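Local coordinates for protein putative phosphatase (DUF442) (Shewanella putrefaciens CN-32, PDB 3GXH) that is a putative phosphatase of the tyrosine/dual-specificity type, probably hydrolysing phosphate esters, though its natural substrate is not established, at residues P74-Q78 and N107-S111; A112-L116 and L147-S152; S5-L9 and L35-A39. All blocks are in the same frame, centred on the assembly; numbering follows the deposited sequence.

Interaction 1 (P74-Q78 and N107-S111); sequences PVDWQ and NYRAS. With SO4 (sulfate ion), chain D.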
loop_
_atom_site.group_PDB
_atom_site.type_symbol
_atom_site.label_atom_id
_atom_site.label_comp_id
_atom_site.label_asym_id
_atom_site.label_seq_id
_atom_site.Cartn_x
_atom_site.Cartn_y
_atom_site.Cartn_z
ATOM N N PRO A 74 5.456 2.942 -9.060
ATOM C CA PRO A 74 5.440 1.538 -9.448
ATOM C C PRO A 74 6.649 0.809 -8.917
ATOM O O PRO A 74 7.770 1.309 -9.008
ATOM C CB PRO A 74 5.503 1.615 -10.981
ATOM C CG PRO A 74 6.146 2.937 -11.292
ATOM C CD PRO A 74 5.589 3.849 -10.221
ATOM N N VAL A 75 6.447 -0.403 -8.432
ATOM C CA VAL A 75 7.523 -1.188 -7.811
ATOM C C VAL A 75 7.656 -2.459 -8.635
ATOM O O VAL A 75 6.693 -3.213 -8.847
ATOM C CB VAL A 75 7.185 -1.543 -6.364
ATOM C CG1 VAL A 75 8.261 -2.461 -5.743
ATOM C CG2 VAL A 75 7.037 -0.270 -5.545
ATOM N N ASP A 76 8.890 -2.693 -9.110
ATOM C CA ASP A 76 9.201 -3.886 -9.849
ATOM C C ASP A 76 9.304 -5.053 -8.888
ATOM O O ASP A 76 10.055 -5.005 -7.928
ATOM C CB ASP A 76 10.553 -3.699 -10.580
ATOM C CG ASP A 76 10.939 -4.937 -11.372
ATOM O OD1 ASP A 76 10.319 -5.177 -12.395
ATOM O OD2 ASP A 76 11.842 -5.670 -10.955
ATOM N N TRP A 77 8.575 -6.125 -9.166
ATOM C CA TRP A 77 8.591 -7.308 -8.289
ATOM C C TRP A 77 9.944 -7.955 -8.174
ATOM O O TRP A 77 10.339 -8.355 -7.069
ATOM C CB TRP A 77 7.578 -8.363 -8.786
ATOM C CG TRP A 77 7.558 -9.551 -7.892
ATOM C CD1 TRP A 77 8.031 -10.789 -8.180
ATOM C CD2 TRP A 77 7.065 -9.617 -6.562
ATOM N NE1 TRP A 77 7.888 -11.614 -7.100
ATOM C CE2 TRP A 77 7.310 -10.908 -6.082
ATOM C CE3 TRP A 77 6.479 -8.672 -5.695
ATOM C CZ2 TRP A 77 6.920 -11.309 -4.806
ATOM C CZ3 TRP A 77 6.101 -9.074 -4.454
ATOM C CH2 TRP A 77 6.325 -10.360 -4.011
ATOM N N GLN A 78 10.674 -8.084 -9.282
ATOM C CA GLN A 78 11.962 -8.782 -9.286
ATOM C C GLN A 78 13.115 -7.902 -8.782
ATOM O O GLN A 78 14.232 -8.387 -8.531
ATOM C CB GLN A 78 12.265 -9.286 -10.703
ATOM C CG GLN A 78 13.388 -10.324 -10.773
ATOM C CD GLN A 78 13.690 -10.759 -12.203
ATOM O OE1 GLN A 78 13.187 -10.166 -13.154
ATOM N NE2 GLN A 78 14.518 -11.790 -12.356
ATOM N N ASN A 107 -1.665 -7.154 -2.519
ATOM C CA ASN A 107 -1.192 -6.639 -1.254
ATOM C C ASN A 107 0.134 -7.226 -0.787
ATOM O O ASN A 107 0.429 -7.129 0.398
ATOM C CB ASN A 107 -2.262 -6.722 -0.147
ATOM C CG ASN A 107 -2.079 -5.633 0.965
ATOM O OD1 ASN A 107 -1.250 -4.744 0.855
ATOM N ND2 ASN A 107 -2.899 -5.712 1.977
ATOM N N TYR A 108 0.980 -7.729 -1.693
ATOM C CA TYR A 108 2.332 -8.146 -1.265
ATOM C C TYR A 108 3.220 -6.907 -1.170
ATOM O O TYR A 108 3.706 -6.534 -0.091
ATOM C CB TYR A 108 2.947 -9.136 -2.221
ATOM C CG TYR A 108 2.478 -10.547 -2.028
ATOM C CD1 TYR A 108 1.194 -10.931 -2.336
ATOM C CD2 TYR A 108 3.359 -11.517 -1.620
ATOM C CE1 TYR A 108 0.807 -12.281 -2.245
ATOM C CE2 TYR A 108 2.972 -12.877 -1.495
ATOM C CZ TYR A 108 1.682 -13.222 -1.816
ATOM O OH TYR A 108 1.270 -14.563 -1.736
ATOM N N ARG A 109 3.415 -6.190 -2.265
ATOM C CA ARG A 109 4.226 -4.962 -2.244
ATOM C C ARG A 109 3.701 -4.009 -1.167
ATOM O O ARG A 109 4.506 -3.455 -0.357
ATOM C CB ARG A 109 4.177 -4.216 -3.580
ATOM C CG ARG A 109 4.927 -4.867 -4.711
ATOM C CD ARG A 109 4.269 -4.294 -5.991
ATOM N NE ARG A 109 4.877 -4.604 -7.271
ATOM C CZ ARG A 109 4.598 -5.666 -8.004
ATOM N NH1 ARG A 109 3.885 -6.694 -7.534
ATOM N NH2 ARG A 109 5.121 -5.770 -9.204
ATOM N N ALA A 110 2.396 -3.735 -1.134
ATOM C CA ALA A 110 1.834 -2.726 -0.257
ATOM C C ALA A 110 1.931 -3.066 1.215
ATOM O O ALA A 110 2.251 -2.198 2.031
ATOM C CB ALA A 110 0.364 -2.364 -0.685
ATOM N N SER A 111 1.685 -4.301 1.596
ATOM C CA SER A 111 1.809 -4.665 3.023
ATOM C C SER A 111 3.285 -4.607 3.480
ATOM O O SER A 111 3.542 -4.210 4.624
ATOM C CB SER A 111 1.184 -6.021 3.323
ATOM O OG SER A 111 1.876 -7.100 2.692
HETATM S S SO4 D . 1.395 -7.891 -5.521
HETATM O O1 SO4 D . 0.547 -8.357 -4.467
HETATM O O2 SO4 D . 1.937 -9.003 -6.300
HETATM O O3 SO4 D . 0.636 -7.028 -6.417
HETATM O O4 SO4 D . 2.461 -7.052 -4.939
#
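The phosphate-binding loop (P-loop) expected of a cysteine-dependent phosphatase meets a neighbouring surface loop here, with a sulfate ion in the pocket. Asn107 is the N-cap residue of helix 108-120, and the ion sits at that helix start. Tyr108 N donates to sulfate O1 at 2.9 Å, while Arg109 N and Arg109 NH1 both reach sulfate O4 at 3.0 Å; Leu105 N and Ala106 N also donate to the ion. The turn is held from behind by Ser111 OG, which donates to Asn107 O at 2.7 Å.

Loop 74-78, following strand 69-72, steers the arginine. Val75 O takes two hydrogen bonds from the guanidinium, from Arg109 NE at 2.8 Å and Arg109 NH2 at 3.0 Å, both approaching near the guanidinium plane. Trp77 then covers one face of that plane, its CE3 lying over it and its CB 3.6 Å from Arg109 NH2. Further along the same ring, Trp77 CZ3 packs on Tyr108 CB at 3.9 Å. Trp77 is itself backed by Trp144 and by an edge-to-face contact with Tyr141, and Tyr108 OH is anchored to Glu137.

By its place in the chain, this loop probably corresponds to the one that carries the general acid in related phosphatases. The arginine is thus committed on two fronts: NE and NH2 are held by a carbonyl, leaving NH1 aimed at the anion. Because Val75 O is a neutral carbonyl with no formal charge, the guanidinium's positive charge remains available to the oxyanion, consistent with a sulfate standing in for a substrate's phosphate.

Interaction 2 (A112-L116 and L147-S152); sequences AFAYL and LLTEVS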
loop_
_atom_site.group_PDB
_atom_site.type_symbol
_atom_site.label_atom_id
_atom_site.label_comp_id
_atom_site.label_asym_id
_atom_site.label_seq_id
_atom_site.Cartn_x
_atom_site.Cartn_y
_atom_site.Cartn_z
ATOM N N ALA A 112 4.213 -4.938 2.586
ATOM C CA ALA A 112 5.656 -4.840 2.892
ATOM C C ALA A 112 6.044 -3.373 3.105
ATOM O O ALA A 112 6.745 -3.031 4.036
ATOM C CB ALA A 112 6.502 -5.515 1.802
ATOM N N PHE A 113 5.573 -2.508 2.217
ATOM C CA PHE A 113 5.881 -1.080 2.315
ATOM C C PHE A 113 5.205 -0.474 3.547
ATOM O O PHE A 113 5.788 0.364 4.236
ATOM C CB PHE A 113 5.471 -0.306 1.041
ATOM C CG PHE A 113 6.498 -0.334 -0.072
ATOM C CD1 PHE A 113 7.227 -1.478 -0.378
ATOM C CD2 PHE A 113 6.670 0.778 -0.872
ATOM C CE1 PHE A 113 8.140 -1.496 -1.426
ATOM C CE2 PHE A 113 7.590 0.733 -1.888
ATOM C CZ PHE A 113 8.301 -0.372 -2.176
ATOM N N ALA A 114 3.981 -0.912 3.857
ATOM C CA ALA A 114 3.324 -0.437 5.069
ATOM C C ALA A 114 4.109 -0.860 6.317
ATOM O O ALA A 114 4.279 -0.063 7.258
ATOM C CB ALA A 114 1.876 -0.950 5.167
ATOM N N TYR A 115 4.598 -2.079 6.357
ATOM C CA TYR A 115 5.424 -2.537 7.471
ATOM C C TYR A 115 6.648 -1.639 7.629
ATOM O O TYR A 115 6.954 -1.186 8.738
ATOM C CB TYR A 115 5.855 -3.976 7.225
ATOM C CG TYR A 115 6.926 -4.423 8.171
ATOM C CD1 TYR A 115 6.623 -4.640 9.505
ATOM C CD2 TYR A 115 8.257 -4.551 7.757
ATOM C CE1 TYR A 115 7.604 -5.015 10.407
ATOM C CE2 TYR A 115 9.253 -4.938 8.651
ATOM C CZ TYR A 115 8.923 -5.160 9.960
ATOM O OH TYR A 115 9.934 -5.551 10.858
ATOM N N LEU A 116 7.344 -1.346 6.514
ATOM C CA LEU A 116 8.534 -0.550 6.628
ATOM C C LEU A 116 8.219 0.863 7.099
ATOM O O LEU A 116 9.014 1.464 7.859
ATOM C CB LEU A 116 9.289 -0.518 5.300
ATOM C CG LEU A 116 9.975 -1.853 4.990
ATOM C CD1 LEU A 116 10.564 -1.797 3.581
ATOM C CD2 LEU A 116 11.070 -2.250 6.010
ATOM N N LEU A 147 15.719 -6.248 0.814
ATOM C CA LEU A 147 15.136 -4.897 0.852
ATOM C C LEU A 147 14.679 -4.592 2.270
ATOM O O LEU A 147 15.016 -3.534 2.852
ATOM C CB LEU A 147 13.963 -4.746 -0.109
ATOM C CG LEU A 147 13.255 -3.388 -0.092
ATOM C CD1 LEU A 147 14.161 -2.321 -0.675
ATOM C CD2 LEU A 147 11.911 -3.473 -0.815
ATOM N N LEU A 148 13.890 -5.490 2.835
ATOM C CA LEU A 148 13.366 -5.276 4.169
ATOM C C LEU A 148 14.467 -5.142 5.224
ATOM O O LEU A 148 14.408 -4.261 6.088
ATOM C CB LEU A 148 12.377 -6.345 4.566
ATOM C CG LEU A 148 10.905 -6.096 4.104
ATOM C CD1 LEU A 148 10.806 -5.803 2.599
ATOM C CD2 LEU A 148 10.058 -7.292 4.531
ATOM N N THR A 149 15.491 -5.970 5.125
ATOM C CA THR A 149 16.613 -5.951 6.081
ATOM C C THR A 149 17.360 -4.636 5.934
ATOM O O THR A 149 17.691 -3.984 6.933
ATOM C CB THR A 149 17.551 -7.146 5.834
ATOM O OG1 THR A 149 16.867 -8.383 6.103
ATOM C CG2 THR A 149 18.852 -7.041 6.698
ATOM N N GLU A 150 17.624 -4.223 4.712
ATOM C CA GLU A 150 18.423 -3.017 4.429
ATOM C C GLU A 150 17.693 -1.788 4.940
ATOM O O GLU A 150 18.298 -0.914 5.567
ATOM C CB GLU A 150 18.686 -2.864 2.917
ATOM C CG GLU A 150 19.526 -1.601 2.535
ATOM C CD GLU A 150 20.086 -1.619 1.084
ATOM O OE1 GLU A 150 19.964 -2.654 0.371
ATOM O OE2 GLU A 150 20.663 -0.581 0.658
ATOM N N VAL A 151 16.392 -1.715 4.690
ATOM C CA VAL A 151 15.652 -0.517 5.067
ATOM C C VAL A 151 15.459 -0.495 6.562
ATOM O O VAL A 151 15.542 0.613 7.160
ATOM C CB VAL A 151 14.288 -0.431 4.387
ATOM C CG1 VAL A 151 13.411 0.695 5.029
ATOM C CG2 VAL A 151 14.435 -0.176 2.937
ATOM N N SER A 152 15.202 -1.647 7.194
ATOM C CA SER A 152 15.033 -1.730 8.640
ATOM C C SER A 152 16.297 -1.216 9.313
ATOM O O SER A 152 16.234 -0.354 10.200
ATOM C CB SER A 152 14.722 -3.149 9.087
ATOM O OG SER A 152 13.493 -3.597 8.538
HETATM O O HOH W 1 12.401 -5.633 10.002
#
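Two helices of the α/β phosphatase fold, 108-120 and 142-154, run side by side here almost in parallel. The segment axes make an angle of only 18° (signed crossing angle -18°) and come no closer than 10.9 Å, a wide gap that large aliphatic side chains have to fill.

Leu116 is the main bump. Its branched end enters a hollow on the other helix lined by Leu148, Val151 and Ser152: Leu116 CD2 lies 3.9 Å from both Leu148 O and Val151 CG1 and 3.8 Å from Ser152 OG, while Leu116 CD1 meets Leu148 CD1 at 4.1 Å. Leu148 answers from the facing helix, reaching past Leu116 until its CD1 is 4.4 Å from Ala112 CB. The small alanine leaves the room that this leucine takes up.

Phe113 starts out badly placed, with its CA-to-CB bond directed away from the partner helix, but the ring swings back so that CE1 comes within 4.3 Å of Leu147 CD2. Beyond this pair, helix 82-94 closes the layer, with Val85 against Phe113 and Val82 against Leu147. Trp144, one turn before Leu147, touches both Ala112 and Phe113.

At the other margin the packing turns polar. The Tyr115 ring, lodged beside Pro125, Met127 and Thr130, approaches Ser152 with CE2 4.4 Å from OG, and a water fills the notch between the two side chains. That water lies 2.6 Å from Tyr115 OH and donates to Ser152 OG at 2.7 Å, while Ser152 OG donates to its own helix at Leu148 O, also 2.7 Å away.

Interaction 3 (S5-L9 and L35-A39); sequences SIENL and LLKQA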
loop_
_atom_site.group_PDB
_atom_site.type_symbol
_atom_site.label_atom_id
_atom_site.label_comp_id
_atom_site.label_asym_id
_atom_site.label_seq_id
_atom_site.Cartn_x
_atom_site.Cartn_y
_atom_site.Cartn_z
ATOM N N SER A 5 -19.733 2.493 6.056
ATOM C CA SER A 5 -18.889 2.723 4.875
ATOM C C SER A 5 -17.574 1.930 4.940
ATOM O O SER A 5 -17.013 1.596 3.919
ATOM C CB SER A 5 -18.584 4.209 4.687
ATOM O OG SER A 5 -17.885 4.723 5.810
ATOM N N ILE A 6 -17.104 1.616 6.149
ATOM C CA ILE A 6 -15.810 0.929 6.370
ATOM C C ILE A 6 -15.874 -0.630 6.265
ATOM O O ILE A 6 -15.035 -1.351 5.667
ATOM C CB ILE A 6 -15.284 1.352 7.746
ATOM C CG1 ILE A 6 -14.818 2.797 7.669
ATOM C CG2 ILE A 6 -14.201 0.463 8.207
ATOM C CD1 ILE A 6 -15.012 3.553 9.061
ATOM N N GLU A 7 -16.893 -1.153 6.887
ATOM C CA GLU A 7 -17.287 -2.524 6.598
ATOM C C GLU A 7 -17.587 -2.630 5.100
ATOM O O GLU A 7 -17.444 -3.707 4.552
ATOM C CB GLU A 7 -18.483 -2.992 7.443
ATOM C CG GLU A 7 -19.798 -2.321 7.138
ATOM C CD GLU A 7 -20.964 -2.873 7.960
ATOM O OE1 GLU A 7 -20.738 -3.734 8.839
ATOM O OE2 GLU A 7 -22.106 -2.440 7.720
ATOM N N ASN A 8 -17.937 -1.523 4.441
ATOM C CA ASN A 8 -18.202 -1.545 3.019
ATOM C C ASN A 8 -16.933 -1.659 2.178
ATOM O O ASN A 8 -17.066 -1.799 0.968
ATOM C CB ASN A 8 -19.048 -0.347 2.544
ATOM C CG ASN A 8 -20.564 -0.551 2.783
ATOM O OD1 ASN A 8 -21.005 -1.589 3.272
ATOM N ND2 ASN A 8 -21.351 0.441 2.400
ATOM N N LEU A 9 -15.748 -1.683 2.770
ATOM C CA LEU A 9 -14.507 -1.908 2.043
ATOM C C LEU A 9 -14.067 -3.376 2.026
ATOM O O LEU A 9 -13.046 -3.694 1.422
ATOM C CB LEU A 9 -13.388 -1.090 2.680
ATOM C CG LEU A 9 -13.667 0.412 2.748
ATOM C CD1 LEU A 9 -12.384 1.144 3.317
ATOM C CD2 LEU A 9 -14.031 1.032 1.396
ATOM N N LEU A 35 -16.298 3.408 -3.218
ATOM C CA LEU A 35 -16.504 2.929 -1.839
ATOM C C LEU A 35 -15.384 3.477 -0.934
ATOM O O LEU A 35 -15.613 3.889 0.198
ATOM C CB LEU A 35 -16.502 1.392 -1.773
ATOM C CG LEU A 35 -17.595 0.693 -2.593
ATOM C CD1 LEU A 35 -17.399 -0.803 -2.420
ATOM C CD2 LEU A 35 -18.972 1.123 -2.093
ATOM N N LEU A 36 -14.158 3.484 -1.446
ATOM C CA LEU A 36 -13.026 4.060 -0.717
ATOM C C LEU A 36 -13.268 5.524 -0.382
ATOM O O LEU A 36 -13.048 5.951 0.775
ATOM C CB LEU A 36 -11.721 3.900 -1.509
ATOM C CG LEU A 36 -11.240 2.438 -1.482
ATOM C CD1 LEU A 36 -10.308 2.163 -2.697
ATOM C CD2 LEU A 36 -10.525 2.091 -0.113
ATOM N N LYS A 37 -13.711 6.302 -1.343
ATOM C CA LYS A 37 -14.002 7.705 -1.077
ATOM C C LYS A 37 -15.067 7.838 0.018
ATOM O O LYS A 37 -14.956 8.660 0.925
ATOM C CB LYS A 37 -14.476 8.424 -2.340
ATOM C CG LYS A 37 -14.901 9.914 -2.139
ATOM C CD LYS A 37 -13.724 10.770 -1.725
ATOM C CE LYS A 37 -14.149 12.207 -1.454
ATOM N NZ LYS A 37 -12.945 13.099 -1.278
ATOM N N GLN A 38 -16.129 7.057 -0.105
ATOM C CA GLN A 38 -17.238 7.135 0.840
ATOM C C GLN A 38 -16.819 6.769 2.245
ATOM O O GLN A 38 -17.407 7.270 3.211
ATOM C CB GLN A 38 -18.386 6.256 0.349
ATOM C CG GLN A 38 -19.109 6.847 -0.856
ATOM C CD GLN A 38 -19.830 5.847 -1.788
ATOM O OE1 GLN A 38 -20.107 6.181 -2.954
ATOM N NE2 GLN A 38 -20.140 4.653 -1.298
ATOM N N ALA A 39 -15.807 5.915 2.383
ATOM C CA ALA A 39 -15.252 5.539 3.699
ATOM C C ALA A 39 -14.320 6.592 4.275
ATOM O O ALA A 39 -13.876 6.463 5.409
ATOM C CB ALA A 39 -14.513 4.209 3.620
HETATM O O HOH W 2 -17.736 2.761 1.540
HETATM O O HOH W 3 -20.327 3.010 1.127
#
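The short N-terminal helix 3-7 and the turn that leaves it lie against the C-terminal end of helix 30-38, a peripheral helix of this α/β phosphatase fold. The two segments run in opposing senses: Ser5 CA is 4.7 Å from Ala39 CA at one end, and Leu9 CA is 6.5 Å from Leu35 CA at the other.

Apolar contact centres on Leu9. Its CA-to-CB bond points sideways, yet the tip bends in, so that Leu9 CD2 touches Leu35 CB and Leu36 CD2, both at 4.0 Å, and Leu9 CD1 reaches Ala39 CB at 3.7 Å. Ile6 adds a looser touch, CG1 to Ala39 CB at 4.3 Å. Leu36 also touches Ile12, Pro28 and Val41, so the side chain that meets Leu9 borders three loop residues as well.

Close approach to backbone makes up a second group. Ala39 has only a methyl group, which lets Ser5 come near: Ser5 OG is 3.5 Å from Ala39 CA and Ser5 CB 3.6 Å from Gln38 O. The Ser5 hydroxyl itself is hydrogen-bonded to Asn2 O. Farther along, Leu35 CD1 lies 3.5 Å from Asn8 O.

The polar links between the segments run through two waters. One donates to Ser5 O at 2.7 Å and Leu35 O at 2.8 Å; the other accepts from Asn8 ND2 at 3.0 Å and Gln38 NE2 at 2.9 Å.

How the interactions relate
Along the chain the three contacts are closed in series: interaction 3 first, then interaction 1, then interaction 2. The last two share helix 108-120, whose first turn faces the sulfate while the next turn packs on helix 142-154. Their centres are 11 Å apart and they touch, Val75 CG2 meeting Phe113 CZ at 3.6 Å, so the loop beside the anion site packs directly on the helix pair. Interaction 3 lies on the opposite side of the chain's centre, its centre about 24 Å from that of interaction 1 and 28 Å from that of interaction 2. It joins the N-terminal helix to helix 30-38, well away from the probable active site.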